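PDB 4BGF: arylamine n-acetyltransferase NAT from Mycobacterium tuberculosis, which probably transfers the acetyl group of acetyl-CoA to the amino group of arylamines. Local coordinates for residues Y79-L84 / L113-P118; D23-L28 / Y124-G129. All coordinates share one frame; numbering follows the deposited sequence.

Contact 1. Residues Y79-L84 / L113-P118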
loop_
_atom_site.group_PDB
_atom_site.type_symbol
_atom_site.label_atom_id
_atom_site.label_comp_id
_atom_site.label_asym_id
_atom_site.label_seq_id
_atom_site.Cartn_x
_atom_site.Cartn_y
_atom_site.Cartn_z
ATOM N N TYR A 79 8.604 7.086 -7.747
ATOM C CA TYR A 79 8.907 7.685 -9.032
ATOM C C TYR A 79 8.147 8.976 -9.283
ATOM O O TYR A 79 8.683 9.884 -9.901
ATOM C CB TYR A 79 8.570 6.707 -10.139
ATOM C CG TYR A 79 9.442 5.494 -10.117
ATOM C CD1 TYR A 79 10.808 5.598 -9.922
ATOM C CD2 TYR A 79 8.902 4.244 -10.274
ATOM C CE1 TYR A 79 11.601 4.485 -9.892
ATOM C CE2 TYR A 79 9.686 3.122 -10.236
ATOM C CZ TYR A 79 11.025 3.252 -10.045
ATOM O OH TYR A 79 11.800 2.125 -10.025
ATOM N N VAL A 80 6.894 9.049 -8.843
ATOM C CA VAL A 80 6.133 10.280 -8.974
ATOM C C VAL A 80 6.737 11.438 -8.164
ATOM O O VAL A 80 6.876 12.533 -8.686
ATOM C CB VAL A 80 4.642 10.093 -8.620
ATOM C CG1 VAL A 80 3.934 11.427 -8.555
ATOM C CG2 VAL A 80 4.013 9.235 -9.652
ATOM N N LEU A 81 7.095 11.199 -6.908
ATOM C CA LEU A 81 7.668 12.242 -6.061
ATOM C C LEU A 81 9.039 12.701 -6.517
ATOM O O LEU A 81 9.379 13.861 -6.380
ATOM C CB LEU A 81 7.742 11.787 -4.616
ATOM C CG LEU A 81 6.407 11.385 -4.017
ATOM C CD1 LEU A 81 6.629 10.999 -2.607
ATOM C CD2 LEU A 81 5.424 12.521 -4.096
ATOM N N ALA A 82 9.820 11.791 -7.065
ATOM C CA ALA A 82 11.117 12.142 -7.597
ATOM C C ALA A 82 10.964 13.015 -8.832
ATOM O O ALA A 82 11.627 14.015 -8.953
ATOM C CB ALA A 82 11.873 10.912 -7.909
ATOM N N GLU A 83 10.062 12.654 -9.734
ATOM C CA GLU A 83 9.803 13.435 -10.952
ATOM C C GLU A 83 9.292 14.845 -10.672
ATOM O O GLU A 83 9.349 15.717 -11.537
ATOM C CB GLU A 83 8.783 12.735 -11.856
ATOM N N LEU A 84 8.796 15.076 -9.468
ATOM C CA LEU A 84 8.265 16.373 -9.120
ATOM C C LEU A 84 9.275 17.237 -8.392
ATOM O O LEU A 84 8.996 18.399 -8.133
ATOM C CB LEU A 84 7.030 16.189 -8.249
ATOM C CG LEU A 84 5.764 15.813 -9.013
ATOM C CD1 LEU A 84 4.692 15.558 -8.030
ATOM C CD2 LEU A 84 5.333 16.883 -9.970
ATOM N N LEU A 113 8.732 4.765 2.099
ATOM C CA LEU A 113 9.560 5.870 1.579
ATOM C C LEU A 113 9.895 6.847 2.667
ATOM O O LEU A 113 9.087 7.068 3.559
ATOM C CB LEU A 113 8.828 6.679 0.509
ATOM C CG LEU A 113 8.192 5.858 -0.591
ATOM C CD1 LEU A 113 7.434 6.799 -1.521
ATOM C CD2 LEU A 113 9.240 5.006 -1.310
ATOM N N GLY A 114 11.083 7.450 2.564
ATOM C CA GLY A 114 11.461 8.605 3.365
ATOM C C GLY A 114 11.703 9.790 2.440
ATOM O O GLY A 114 12.638 9.765 1.653
ATOM N N VAL A 115 10.870 10.823 2.552
ATOM C CA VAL A 115 10.802 11.884 1.559
ATOM C C VAL A 115 11.225 13.216 2.180
ATOM O O VAL A 115 10.825 13.521 3.297
ATOM C CB VAL A 115 9.358 11.966 0.935
ATOM C CG1 VAL A 115 9.076 13.302 0.274
ATOM C CG2 VAL A 115 9.145 10.827 -0.058
ATOM N N THR A 116 12.076 13.969 1.470
ATOM C CA THR A 116 12.330 15.371 1.788
ATOM C C THR A 116 11.978 16.235 0.583
ATOM O O THR A 116 11.747 15.726 -0.509
ATOM C CB THR A 116 13.778 15.659 2.235
ATOM O OG1 THR A 116 14.698 15.263 1.214
ATOM C CG2 THR A 116 14.078 14.930 3.521
ATOM N N PHE A 117 11.895 17.541 0.820
ATOM C CA PHE A 117 11.518 18.529 -0.189
ATOM C C PHE A 117 12.042 19.862 0.337
ATOM O O PHE A 117 12.536 19.921 1.466
ATOM C CB PHE A 117 9.976 18.547 -0.460
ATOM C CG PHE A 117 9.149 18.683 0.760
ATOM C CD1 PHE A 117 8.822 17.580 1.502
ATOM C CD2 PHE A 117 8.713 19.911 1.175
ATOM C CE1 PHE A 117 8.074 17.693 2.646
ATOM C CE2 PHE A 117 7.965 20.037 2.317
ATOM C CZ PHE A 117 7.646 18.922 3.059
ATOM N N PRO A 118 11.963 20.924 -0.487
ATOM C CA PRO A 118 12.514 22.226 -0.119
ATOM C C PRO A 118 11.929 22.804 1.150
ATOM O O PRO A 118 10.722 22.898 1.306
ATOM C CB PRO A 118 12.159 23.093 -1.318
ATOM C CG PRO A 118 12.186 22.170 -2.413
ATOM C CD PRO A 118 11.571 20.914 -1.901
#
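Leu-81 meets Val-115 and Leu-113 across a small, wholly apolar contact between helix 70-83 and strand 110-116. It buries 91 Å² in all. The segment 79-84 begins with Tyr-79, whose ring is turned to other partners. Its OH hydrogen-bonds to Leu-52 O, and the ring makes a cation-pi contact with Arg-90. Tyr-79 also supplies the carbonyl that takes the backbone bond from Glu-83 N, 3.1 Å from O to N. This bond closes a helical turn around Leu-81. Val-80 packs on helix 5-11 instead of the strand.

Leu-81 comes next and carries the helix side of the contact. Its CB is directed toward the strand. CG stands anti to the carbonyl carbon, with chi1 -58°. CD1 is then anti to CA, with chi2 -179°, which stretches the side chain and brings this methyl forward. The main touch is Leu-81 CD1 on Val-115 CG2, at 3.6 Å. The two side chains cross at about a right angle. One methyl of each makes the close approach. On the strand, CG2 is the Val-115 branch lying beside its own backbone N. Leu-113, two residues earlier on the same face, adds a looser touch: its CD1 lies 4.4 Å from Leu-81 CD1. No hydrogen bond joins the two segments. Leu-84, at the far end of 79-84, packs on Leu-28 of helix 22-35 and on Thr-18.

Val-88 of strand 87-95 touches both Leu-81 and Leu-113, and Tyr-86 touches both Leu-81 and Val-115. The arrangement is helix-on-sheet packing, with alternate strand residues facing the helix. It joins the helix that starts at Cys-70 to the strand that starts at His-110, two members of a probable Cys-His-Asp triad like that of other arylamine N-acetyltransferases.

Contact 2. Residues D23-L28 / Y124-G129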
loop_
_atom_site.group_PDB
_atom_site.type_symbol
_atom_site.label_atom_id
_atom_site.label_comp_id
_atom_site.label_asym_id
_atom_site.label_seq_id
_atom_site.Cartn_x
_atom_site.Cartn_y
_atom_site.Cartn_z
ATOM N N ASP A 23 1.880 20.046 1.222
ATOM C CA ASP A 23 0.455 19.898 0.932
ATOM C C ASP A 23 0.165 19.175 -0.359
ATOM O O ASP A 23 -0.822 18.459 -0.481
ATOM C CB ASP A 23 -0.178 21.253 0.877
ATOM C CG ASP A 23 0.260 22.087 1.994
ATOM O OD1 ASP A 23 1.327 22.734 1.852
ATOM O OD2 ASP A 23 -0.421 22.016 3.031
ATOM N N VAL A 24 1.019 19.362 -1.337
ATOM C CA VAL A 24 0.949 18.505 -2.487
ATOM C C VAL A 24 1.266 17.049 -2.069
ATOM O O VAL A 24 0.695 16.113 -2.605
ATOM C CB VAL A 24 1.886 19.030 -3.567
ATOM C CG1 VAL A 24 2.012 18.046 -4.688
ATOM C CG2 VAL A 24 1.349 20.339 -4.076
ATOM N N LEU A 25 2.144 16.857 -1.097
ATOM C CA LEU A 25 2.475 15.513 -0.694
ATOM C C LEU A 25 1.242 14.898 -0.020
ATOM O O LEU A 25 0.883 13.761 -0.280
ATOM C CB LEU A 25 3.708 15.492 0.221
ATOM C CG LEU A 25 4.183 14.119 0.707
ATOM C CD1 LEU A 25 4.733 13.264 -0.431
ATOM C CD2 LEU A 25 5.191 14.278 1.818
ATOM N N GLN A 26 0.579 15.677 0.822
ATOM C CA GLN A 26 -0.619 15.213 1.507
ATOM C C GLN A 26 -1.756 14.879 0.513
ATOM O O GLN A 26 -2.393 13.836 0.629
ATOM C CB GLN A 26 -1.050 16.270 2.543
ATOM C CG GLN A 26 -2.474 16.163 3.090
ATOM C CD GLN A 26 -2.671 15.037 4.080
ATOM O OE1 GLN A 26 -2.683 15.242 5.281
ATOM N NE2 GLN A 26 -2.849 13.847 3.572
ATOM N N ASP A 27 -1.995 15.757 -0.464
ATOM C CA ASP A 27 -3.078 15.584 -1.439
ATOM C C ASP A 27 -2.875 14.395 -2.377
ATOM O O ASP A 27 -3.830 13.729 -2.805
ATOM C CB ASP A 27 -3.246 16.854 -2.288
ATOM C CG ASP A 27 -3.699 18.057 -1.468
ATOM O OD1 ASP A 27 -3.905 17.911 -0.241
ATOM O OD2 ASP A 27 -3.858 19.148 -2.060
ATOM N N LEU A 28 -1.626 14.164 -2.740
ATOM C CA LEU A 28 -1.333 13.088 -3.648
ATOM C C LEU A 28 -1.568 11.776 -2.972
ATOM O O LEU A 28 -2.128 10.880 -3.574
ATOM C CB LEU A 28 0.089 13.173 -4.129
ATOM C CG LEU A 28 0.297 14.187 -5.227
ATOM C CD1 LEU A 28 1.770 14.278 -5.445
ATOM C CD2 LEU A 28 -0.415 13.761 -6.503
ATOM N N TYR A 124 10.044 13.090 5.789
ATOM C CA TYR A 124 8.700 12.591 6.063
ATOM C C TYR A 124 8.590 11.172 5.598
ATOM O O TYR A 124 9.059 10.834 4.523
ATOM C CB TYR A 124 7.614 13.408 5.338
ATOM C CG TYR A 124 7.324 14.766 5.944
ATOM C CD1 TYR A 124 6.497 14.884 7.037
ATOM C CD2 TYR A 124 7.886 15.916 5.419
ATOM C CE1 TYR A 124 6.237 16.094 7.603
ATOM C CE2 TYR A 124 7.631 17.140 5.969
ATOM C CZ TYR A 124 6.803 17.222 7.069
ATOM O OH TYR A 124 6.525 18.437 7.650
ATOM N N LEU A 125 7.948 10.349 6.411
ATOM C CA LEU A 125 7.571 9.029 5.991
ATOM C C LEU A 125 6.327 9.054 5.095
ATOM O O LEU A 125 5.350 9.722 5.400
ATOM C CB LEU A 125 7.327 8.199 7.232
ATOM C CG LEU A 125 7.001 6.705 7.138
ATOM C CD1 LEU A 125 7.176 6.131 8.517
ATOM C CD2 LEU A 125 5.593 6.356 6.615
ATOM N N VAL A 126 6.382 8.303 3.993
ATOM C CA VAL A 126 5.266 8.134 3.075
ATOM C C VAL A 126 5.074 6.630 2.808
ATOM O O VAL A 126 6.028 5.905 2.525
ATOM C CB VAL A 126 5.486 8.963 1.768
ATOM C CG1 VAL A 126 4.335 8.772 0.765
ATOM C CG2 VAL A 126 5.682 10.423 2.099
ATOM N N ASP A 127 3.843 6.147 2.947
ATOM C CA ASP A 127 3.538 4.724 2.728
ATOM C C ASP A 127 2.106 4.518 2.225
ATOM O O ASP A 127 1.173 4.540 3.016
ATOM C CB ASP A 127 3.747 3.911 4.018
ATOM C CG ASP A 127 3.736 2.425 3.771
ATOM O OD1 ASP A 127 3.514 2.034 2.621
ATOM O OD2 ASP A 127 3.945 1.652 4.714
ATOM N N VAL A 128 1.945 4.307 0.919
ATOM C CA VAL A 128 0.636 4.066 0.313
ATOM C C VAL A 128 0.496 2.585 -0.053
ATOM O O VAL A 128 -0.334 2.234 -0.880
ATOM C CB VAL A 128 0.365 4.983 -0.947
ATOM C CG1 VAL A 128 0.381 6.438 -0.554
ATOM C CG2 VAL A 128 1.384 4.762 -2.088
ATOM N N GLY A 129 1.296 1.727 0.580
ATOM C CA GLY A 129 1.394 0.345 0.167
ATOM C C GLY A 129 1.204 -0.683 1.250
ATOM O O GLY A 129 1.443 -1.855 1.016
#
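Leu-25 sets the fork of its two methyls against a single methyl of Val-126. CD1 and CD2 of Leu-25 each lie 3.9 Å from Val-126 CG2, so this methyl faces both branches evenly. The two side chains cross at a slant. Leu-25 reaches the strand with CG anti to its backbone N (chi1 -179°), and chi2 of 68° turns the fork so that both methyls meet Val-126. Val-126 meets them with the branch beside its own N. Tyr-124, two residues earlier on the same face of the strand, joins them. It touches through CB, 4.4 Å from Leu-25 CD2, and not through its ring. Tyr-124 OH hydrogen-bonds to Arg-140 NH2. Leu-125 points its CB away from the helix and packs on strand 173-179.

Past the strand, Asp-127 forms an Asx turn. Gly-129 N donates to Asp-127 OD1 over 3.0 Å, from above the carboxylate plane. OD1 is also bonded to Asn-74 and OD2 to His-110, which fits the aspartate of a Cys-His-Asp triad.

Helix 22-35 thus lies over one face of strand 124-126. Val-29 extends the cover on Val-126, and Leu-22 touches Tyr-124. In the sheet, the strand sits between strands 110-116 and 139-140.

How the contacts relate
Both contacts are buried and apolar, and neither has a hydrogen bond between its segments. The centre of contact 2 is about 12 Å from the centre of the chain, that of contact 1 about 17 Å. Different helices are used, but the strands are antiparallel neighbours in one sheet. Leu-113 N and Val-126 O, 3.0 Å apart, probably form one of the hydrogen bonds between them. The helices also meet, with Leu-81 CD1 3.7 Å from Leu-25 CD1. The rings of Phe-117 and Tyr-124 pack with nearly parallel planes. Contact 2 also carries Asp-127, the probable triad aspartate; in contact 1 the side chain of Leu-113 lies near that site without touching it.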